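Local coordinates for extracellular solute-binding protein, family 5 (Chelativorans sp., PDB 6WM6) that binds EDTA and other aminopolycarboxylates in the periplasm, probably to hand them on to an ABC transporter for uptake, at residues A[59-64]-A[75-80]; A[378-383]-A[430-435]; A[463-468]-A[502-507]. All coordinates share one frame; numbering follows the deposited sequence.

Contact 1 of 3, residues A[59-64]-A[75-80]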
# COMPACT_ATOMS: atom_id res chain seq x y z
N THR A 59 2.46 18.40 2.24
CA THR A 59 3.34 19.08 3.18
C THR A 59 4.71 18.44 3.27
O THR A 59 5.60 19.01 3.91
CB THR A 59 2.71 19.13 4.58
OG1 THR A 59 2.37 17.81 5.00
CG2 THR A 59 1.45 19.99 4.54
N ASN A 60 4.90 17.29 2.64
CA ASN A 60 6.16 16.56 2.62
C ASN A 60 6.26 15.95 1.23
O ASN A 60 5.33 15.28 0.78
CB ASN A 60 6.17 15.48 3.71
CG ASN A 60 7.51 14.79 3.85
OD1 ASN A 60 8.07 14.28 2.86
ND2 ASN A 60 8.02 14.71 5.06
N TRP A 61 7.37 16.22 0.55
CA TRP A 61 7.57 15.85 -0.83
C TRP A 61 8.44 14.61 -0.98
O TRP A 61 8.76 14.23 -2.12
CB TRP A 61 8.21 17.00 -1.61
CG TRP A 61 7.29 18.16 -1.73
CD1 TRP A 61 7.15 19.19 -0.85
CD2 TRP A 61 6.39 18.41 -2.81
NE1 TRP A 61 6.19 20.07 -1.31
CE2 TRP A 61 5.71 19.60 -2.51
CE3 TRP A 61 6.08 17.73 -4.00
CZ2 TRP A 61 4.75 20.14 -3.36
CZ3 TRP A 61 5.13 18.27 -4.83
CH2 TRP A 61 4.47 19.46 -4.51
N ASN A 62 8.79 13.96 0.12
CA ASN A 62 9.72 12.84 0.15
C ASN A 62 8.96 11.59 0.56
O ASN A 62 8.77 11.32 1.75
CB ASN A 62 10.86 13.18 1.11
CG ASN A 62 11.87 12.07 1.25
OD1 ASN A 62 11.71 10.96 0.69
ND2 ASN A 62 12.95 12.36 2.00
N VAL A 63 8.54 10.81 -0.44
CA VAL A 63 7.68 9.66 -0.17
C VAL A 63 8.37 8.61 0.68
O VAL A 63 7.70 7.77 1.29
CB VAL A 63 7.16 9.07 -1.50
CG1 VAL A 63 8.23 8.27 -2.22
CG2 VAL A 63 5.92 8.21 -1.24
N THR A 64 9.70 8.59 0.69
CA THR A 64 10.46 7.62 1.46
C THR A 64 10.55 7.97 2.94
O THR A 64 11.00 7.15 3.74
CB THR A 64 11.85 7.35 0.88
OG1 THR A 64 12.74 8.44 1.18
CG2 THR A 64 11.77 7.15 -0.64
N THR A 75 1.87 9.37 -5.66
CA THR A 75 1.27 9.70 -6.95
C THR A 75 1.84 10.99 -7.52
O THR A 75 2.18 11.05 -8.71
CB THR A 75 -0.26 9.79 -6.78
OG1 THR A 75 -0.76 8.48 -6.51
CG2 THR A 75 -0.94 10.30 -8.04
N VAL A 76 1.95 12.02 -6.71
CA VAL A 76 2.37 13.33 -7.20
C VAL A 76 3.84 13.36 -7.57
O VAL A 76 4.25 14.14 -8.43
CB VAL A 76 2.01 14.40 -6.16
CG1 VAL A 76 2.64 15.73 -6.50
CG2 VAL A 76 0.50 14.54 -6.04
N THR A 77 4.68 12.56 -6.93
CA THR A 77 6.12 12.58 -7.19
C THR A 77 6.59 11.46 -8.10
O THR A 77 7.72 11.55 -8.60
CB THR A 77 6.98 12.66 -5.91
OG1 THR A 77 6.83 11.49 -5.09
CG2 THR A 77 6.62 13.90 -5.09
N LEU A 78 5.77 10.45 -8.37
CA LEU A 78 6.15 9.45 -9.38
C LEU A 78 6.57 10.06 -10.71
O LEU A 78 7.50 9.52 -11.34
CB LEU A 78 5.05 8.39 -9.57
CG LEU A 78 5.13 7.21 -8.62
CD1 LEU A 78 3.82 6.43 -8.69
CD2 LEU A 78 6.32 6.30 -8.90
N PRO A 79 5.96 11.16 -11.19
CA PRO A 79 6.39 11.74 -12.47
C PRO A 79 7.75 12.41 -12.44
O PRO A 79 8.26 12.72 -13.52
CB PRO A 79 5.29 12.76 -12.78
CG PRO A 79 4.10 12.27 -12.00
CD PRO A 79 4.70 11.74 -10.72
N ILE A 80 8.34 12.65 -11.27
CA ILE A 80 9.62 13.33 -11.17
C ILE A 80 10.73 12.46 -10.61
O ILE A 80 11.92 12.81 -10.77
CB ILE A 80 9.51 14.65 -10.39
CG1 ILE A 80 9.52 14.42 -8.89
CG2 ILE A 80 8.27 15.42 -10.81
CD1 ILE A 80 9.61 15.71 -8.08
O HOH W 1 9.04 11.71 -3.22
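Trp-61 brings its six-membered ring up to two side chains of helix 71-77, Thr-77 and Val-76. The methyl CG2 of Thr-77 comes to the edge of the indole, near its plane, with CE3 of Trp-61 and CG2 of Thr-77 4.0 Å apart. Val-76 approaches the same ring obliquely, its CG1 3.9 Å from CZ3 of Trp-61. CG of Trp-61 anti to the carbonyl carbon (chi1 -68°) swings the indole toward the helix. The backbone O of Trp-61 lies 3.7 Å from CG2 of Thr-77. The hydroxyl branch of Thr-77 goes to a water, which donates to Thr-77 OG1 (2.9 Å) and to Trp-61 O (2.8 Å) while accepting from Val-63 N; OG1 is also hydrogen-bonded to Val-73 O one helical turn back. Thr-77 thus splits its role, methyl to the ring and oxygen to the water bridge. On the loop side, Asn-60 OD1 takes the N-H of Asn-62 in its carbonyl plane, an Asx turn that shapes the chain around Trp-61. The buried contact joins the loop after strand 49-54 to the end of helix 71-77, with Val-233 of strand 232-237 touching both Trp-61 and Val-76, and Phe-227 of strand 222-228 stacking edge-to-face with the indole.

Contact 2 of 3, residues A[378-383]-A[430-435]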
# COMPACT_ATOMS: atom_id res chain seq x y z
N GLU A 378 -22.92 -21.94 17.75
CA GLU A 378 -22.83 -23.04 18.71
C GLU A 378 -21.39 -23.45 18.96
O GLU A 378 -21.00 -23.72 20.10
CB GLU A 378 -23.70 -24.21 18.26
CG GLU A 378 -25.20 -23.92 18.33
CD GLU A 378 -25.64 -23.38 19.69
OE1 GLU A 378 -25.24 -23.95 20.72
OE2 GLU A 378 -26.37 -22.36 19.72
N LYS A 379 -20.55 -23.45 17.92
CA LYS A 379 -19.14 -23.74 18.14
C LYS A 379 -18.48 -22.64 18.97
O LYS A 379 -17.69 -22.93 19.88
CB LYS A 379 -18.42 -23.93 16.80
CG LYS A 379 -16.95 -24.28 16.94
CD LYS A 379 -16.31 -24.55 15.59
CE LYS A 379 -15.07 -25.43 15.71
NZ LYS A 379 -13.98 -24.79 16.49
N ALA A 380 -18.80 -21.37 18.66
CA ALA A 380 -18.25 -20.26 19.43
C ALA A 380 -18.64 -20.36 20.90
O ALA A 380 -17.81 -20.14 21.80
CB ALA A 380 -18.74 -18.95 18.84
N LYS A 381 -19.91 -20.69 21.18
CA LYS A 381 -20.34 -20.85 22.56
C LYS A 381 -19.59 -21.99 23.23
O LYS A 381 -19.25 -21.90 24.42
CB LYS A 381 -21.85 -21.11 22.62
CG LYS A 381 -22.70 -19.89 22.40
CD LYS A 381 -24.18 -20.28 22.42
CE LYS A 381 -25.10 -19.08 22.33
NZ LYS A 381 -26.53 -19.51 22.26
N GLY A 382 -19.31 -23.06 22.49
CA GLY A 382 -18.53 -24.16 23.05
C GLY A 382 -17.13 -23.74 23.42
O GLY A 382 -16.62 -24.11 24.48
N ILE A 383 -16.48 -22.95 22.56
CA ILE A 383 -15.15 -22.44 22.87
C ILE A 383 -15.19 -21.65 24.17
O ILE A 383 -14.31 -21.79 25.03
CB ILE A 383 -14.63 -21.57 21.69
CG1 ILE A 383 -14.39 -22.46 20.46
CG2 ILE A 383 -13.37 -20.84 22.08
CD1 ILE A 383 -14.20 -21.68 19.17
N ALA A 430 -23.55 -10.72 19.27
CA ALA A 430 -24.56 -10.48 20.30
C ALA A 430 -25.08 -11.79 20.89
O ALA A 430 -25.29 -11.83 22.12
CB ALA A 430 -25.70 -9.63 19.73
N PRO A 431 -25.28 -12.86 20.13
CA PRO A 431 -25.72 -14.13 20.74
C PRO A 431 -24.72 -14.73 21.72
O PRO A 431 -25.10 -15.61 22.51
CB PRO A 431 -25.94 -15.06 19.54
CG PRO A 431 -26.19 -14.14 18.39
CD PRO A 431 -25.36 -12.90 18.65
N LEU A 432 -23.46 -14.32 21.70
CA LEU A 432 -22.49 -14.76 22.69
C LEU A 432 -22.62 -14.02 24.01
O LEU A 432 -21.89 -14.34 24.95
CB LEU A 432 -21.07 -14.57 22.16
CG LEU A 432 -20.76 -15.23 20.81
CD1 LEU A 432 -19.28 -15.02 20.46
CD2 LEU A 432 -21.12 -16.71 20.80
N GLY A 433 -23.54 -13.06 24.10
CA GLY A 433 -23.64 -12.24 25.29
C GLY A 433 -22.70 -11.07 25.33
O GLY A 433 -22.43 -10.54 26.41
N LEU A 434 -22.15 -10.67 24.18
CA LEU A 434 -21.23 -9.55 24.08
C LEU A 434 -21.92 -8.33 23.49
O LEU A 434 -22.80 -8.44 22.64
CB LEU A 434 -20.05 -9.94 23.17
CG LEU A 434 -19.17 -11.05 23.75
CD1 LEU A 434 -18.22 -11.58 22.68
CD2 LEU A 434 -18.37 -10.52 24.93
N LYS A 435 -21.50 -7.16 23.98
CA LYS A 435 -21.96 -5.88 23.46
C LYS A 435 -20.75 -5.13 22.90
O LYS A 435 -19.61 -5.43 23.24
CB LYS A 435 -22.59 -5.04 24.55
CG LYS A 435 -23.83 -5.65 25.19
CD LYS A 435 -24.20 -4.92 26.48
CE LYS A 435 -25.26 -5.67 27.26
NZ LYS A 435 -25.33 -5.24 28.69
O HOH W 2 -27.42 -17.01 22.57
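Apolar contact comes first: Leu-432 reaches helix 377-386 with one branch, CD2, which meets the methyl of Ala-380 (Leu-432 CD2 to Ala-380 CB, 3.8 Å) and the start of the Lys-381 side chain (Leu-432 CD2 to Lys-381 CG, 3.9 Å). The leucine and lysine side chains cross at a slant, and the one methyl touches two adjacent helix residues. Ala-330 of helix 321-330 also touches Leu-432, which is buried. The 3-10 turn 430-432 lies between helix 416-429 and strand 436-439, and the contact packs it on helix 377-386.

The polar part runs along the outer side. With CG anti to its carbonyl carbon (chi1 -76°) and the chain extended from there on, Lys-381 is carried past Leu-432 to the carbonyl of Pro-431. Its CE lies 3.5 Å from Pro-431 O, but the ammonium makes its link through water: the water accepts from Lys-381 NZ at 2.7 Å and donates to Pro-431 O, also at 2.7 Å. Within the helix, Glu-378 OE2 stands 3.8 Å from Lys-381 NZ, a long salt bridge that probably offsets some of the lysine's charge.

Lys-381 therefore does two jobs, its aliphatic stem extending the apolar patch and its charged end joining the turn by a water. The direct contacts are van der Waals ones, and the one polar link passes through a water at a partly exposed margin.

Contact 3 of 3, residues A[463-468]-A[502-507]. With EDO (1,2-ethanediol), chain I.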
# COMPACT_ATOMS: atom_id res chain seq x y z
N GLN A 463 -0.72 -4.61 1.01
CA GLN A 463 0.21 -5.69 0.70
C GLN A 463 1.29 -5.23 -0.28
O GLN A 463 1.06 -4.37 -1.14
CB GLN A 463 -0.55 -6.88 0.11
CG GLN A 463 0.32 -8.04 -0.36
CD GLN A 463 1.07 -8.74 0.76
OE1 GLN A 463 1.70 -8.09 1.61
NE2 GLN A 463 0.98 -10.07 0.79
N GLN A 464 2.47 -5.83 -0.15
CA GLN A 464 3.63 -5.60 -0.99
C GLN A 464 3.86 -6.77 -1.93
O GLN A 464 3.33 -7.88 -1.78
CB GLN A 464 4.87 -5.37 -0.11
CG GLN A 464 4.75 -4.15 0.75
CD GLN A 464 5.87 -4.05 1.77
OE1 GLN A 464 6.91 -4.72 1.63
NE2 GLN A 464 5.68 -3.21 2.79
N VAL A 465 4.75 -6.54 -2.91
CA VAL A 465 5.09 -7.57 -3.87
C VAL A 465 5.78 -8.75 -3.20
O VAL A 465 5.63 -9.89 -3.64
CB VAL A 465 5.97 -6.98 -4.99
CG1 VAL A 465 6.57 -8.08 -5.85
CG2 VAL A 465 5.15 -6.03 -5.84
N PHE A 466 6.54 -8.49 -2.11
CA PHE A 466 7.22 -9.56 -1.37
C PHE A 466 6.52 -9.76 -0.04
O PHE A 466 6.76 -9.01 0.92
CB PHE A 466 8.69 -9.20 -1.15
CG PHE A 466 9.45 -8.98 -2.42
CD1 PHE A 466 9.81 -10.05 -3.20
CD2 PHE A 466 9.78 -7.71 -2.82
CE1 PHE A 466 10.51 -9.85 -4.39
CE2 PHE A 466 10.49 -7.50 -4.00
CZ PHE A 466 10.83 -8.57 -4.78
N PRO A 467 5.66 -10.77 0.09
CA PRO A 467 4.98 -11.00 1.37
C PRO A 467 5.90 -11.08 2.56
O PRO A 467 5.53 -10.61 3.65
CB PRO A 467 4.24 -12.32 1.12
CG PRO A 467 3.88 -12.25 -0.33
CD PRO A 467 5.11 -11.61 -0.99
N ALA A 468 7.10 -11.65 2.41
CA ALA A 468 7.98 -11.80 3.56
C ALA A 468 8.50 -10.46 4.05
O ALA A 468 8.78 -10.31 5.25
CB ALA A 468 9.15 -12.71 3.23
N SER A 502 15.50 -17.42 -2.38
CA SER A 502 15.98 -17.03 -3.70
C SER A 502 14.87 -16.83 -4.73
O SER A 502 15.16 -16.46 -5.87
CB SER A 502 17.00 -18.03 -4.24
OG SER A 502 16.47 -19.33 -4.28
N SER A 503 13.62 -17.08 -4.36
CA SER A 503 12.51 -16.81 -5.25
C SER A 503 11.27 -16.51 -4.41
O SER A 503 11.18 -16.90 -3.25
CB SER A 503 12.17 -18.00 -6.16
OG SER A 503 11.77 -19.14 -5.44
N ILE A 504 10.32 -15.81 -5.02
CA ILE A 504 9.05 -15.53 -4.35
C ILE A 504 8.33 -16.83 -4.00
O ILE A 504 7.69 -16.92 -2.95
CB ILE A 504 8.19 -14.58 -5.19
CG1 ILE A 504 8.82 -13.18 -5.25
CG2 ILE A 504 6.79 -14.43 -4.58
CD1 ILE A 504 8.03 -12.18 -6.09
N GLU A 505 8.46 -17.85 -4.86
CA GLU A 505 7.79 -19.11 -4.63
C GLU A 505 8.37 -19.85 -3.44
O GLU A 505 7.63 -20.36 -2.60
CB GLU A 505 7.91 -19.99 -5.88
CG GLU A 505 7.29 -19.44 -7.16
CD GLU A 505 8.23 -18.63 -8.00
OE1 GLU A 505 9.15 -17.97 -7.48
OE2 GLU A 505 8.07 -18.61 -9.25
N GLU A 506 9.70 -19.94 -3.36
CA GLU A 506 10.32 -20.56 -2.19
C GLU A 506 9.98 -19.77 -0.94
O GLU A 506 9.67 -20.34 0.11
CB GLU A 506 11.83 -20.64 -2.37
CG GLU A 506 12.57 -21.25 -1.18
CD GLU A 506 14.08 -21.04 -1.21
OE1 GLU A 506 14.57 -20.26 -2.05
OE2 GLU A 506 14.75 -21.65 -0.34
N SER A 507 10.03 -18.43 -1.03
CA SER A 507 9.69 -17.59 0.10
C SER A 507 8.30 -17.91 0.59
O SER A 507 8.06 -18.00 1.80
CB SER A 507 9.79 -16.14 -0.34
OG SER A 507 9.65 -15.26 0.77
C1 EDO I . 6.08 -2.55 -3.25
O1 EDO I . 6.07 -3.96 -2.97
C2 EDO I . 4.65 -2.03 -3.35
O2 EDO I . 3.97 -2.13 -2.09
O HOH W 3 7.88 -13.19 0.12
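Two helix starts meet here in the periplasmic binding protein fold: Phe-466 takes the N-cap position of helix 467-474, and Ser-503 that of helix 504-521. One part of the link is Phe-466 against Ile-504, whose side chains cross at about a right angle; the other is Ala-468 against Ser-507. Ile-504 brings CG1 and CD1 obliquely to the CD1 and CE1 atoms of the phenyl ring, with Phe-466 CE1 3.8 Å from Ile-504 CD1. Because CG1 of Ile-504 is anti to its carbonyl carbon (chi1 -68°) and the chain runs on extended, CD1 also arrives beside Val-465, 4.1 Å from the carbonyl O of Val-465. CG1 of Val-465 in turn sits 4.3 Å above the ring plane of Phe-466, over its centre, so the ring has a methyl over one face and the isoleucine oblique to it. An alanine in place of Phe-466 would probably leave the outer end of Ile-504 and the CG1 methyl of Val-465 without their shared partner and open a gap between the two helix starts.

On the loop side, the N-H of Val-465 points almost straight at O1 of a 1,2-ethanediol, probably from the crystallisation liquor (N-H...O 175°), which Gln-549 also holds. At the second helix, Ser-503 OG accepts from Glu-506 N in a capping bond. Deeper in, Ser-507 OG is hydrogen-bonded to Ala-498 O and lies 3.6 Å from Ala-468 CB, while a water donates to Ser-507 OG at 2.8 Å and accepts from Ala-468 N.

In the fold
The three contacts follow one another along the chain, each closing before the next opens. Contact 1 and contact 2 lie on opposite sides of the chain's centre, their centres about 48 Å apart. Contact 3 is nearer to contact 1 (about 26 Å between centres, about 11 Å between nearest atoms) than to contact 2 (about 38 Å between centres). Contact 1 packs beside the mixed sheet that includes 49-54 and 232-237. Contacts 2 and 3 both adjoin the mixed sheet that holds strands 436-439 and 456-462: residues 430-435 lead into the former, and the latter runs into contact 3. Lying beside two different sheets fits the two-lobed build usual for such binding proteins.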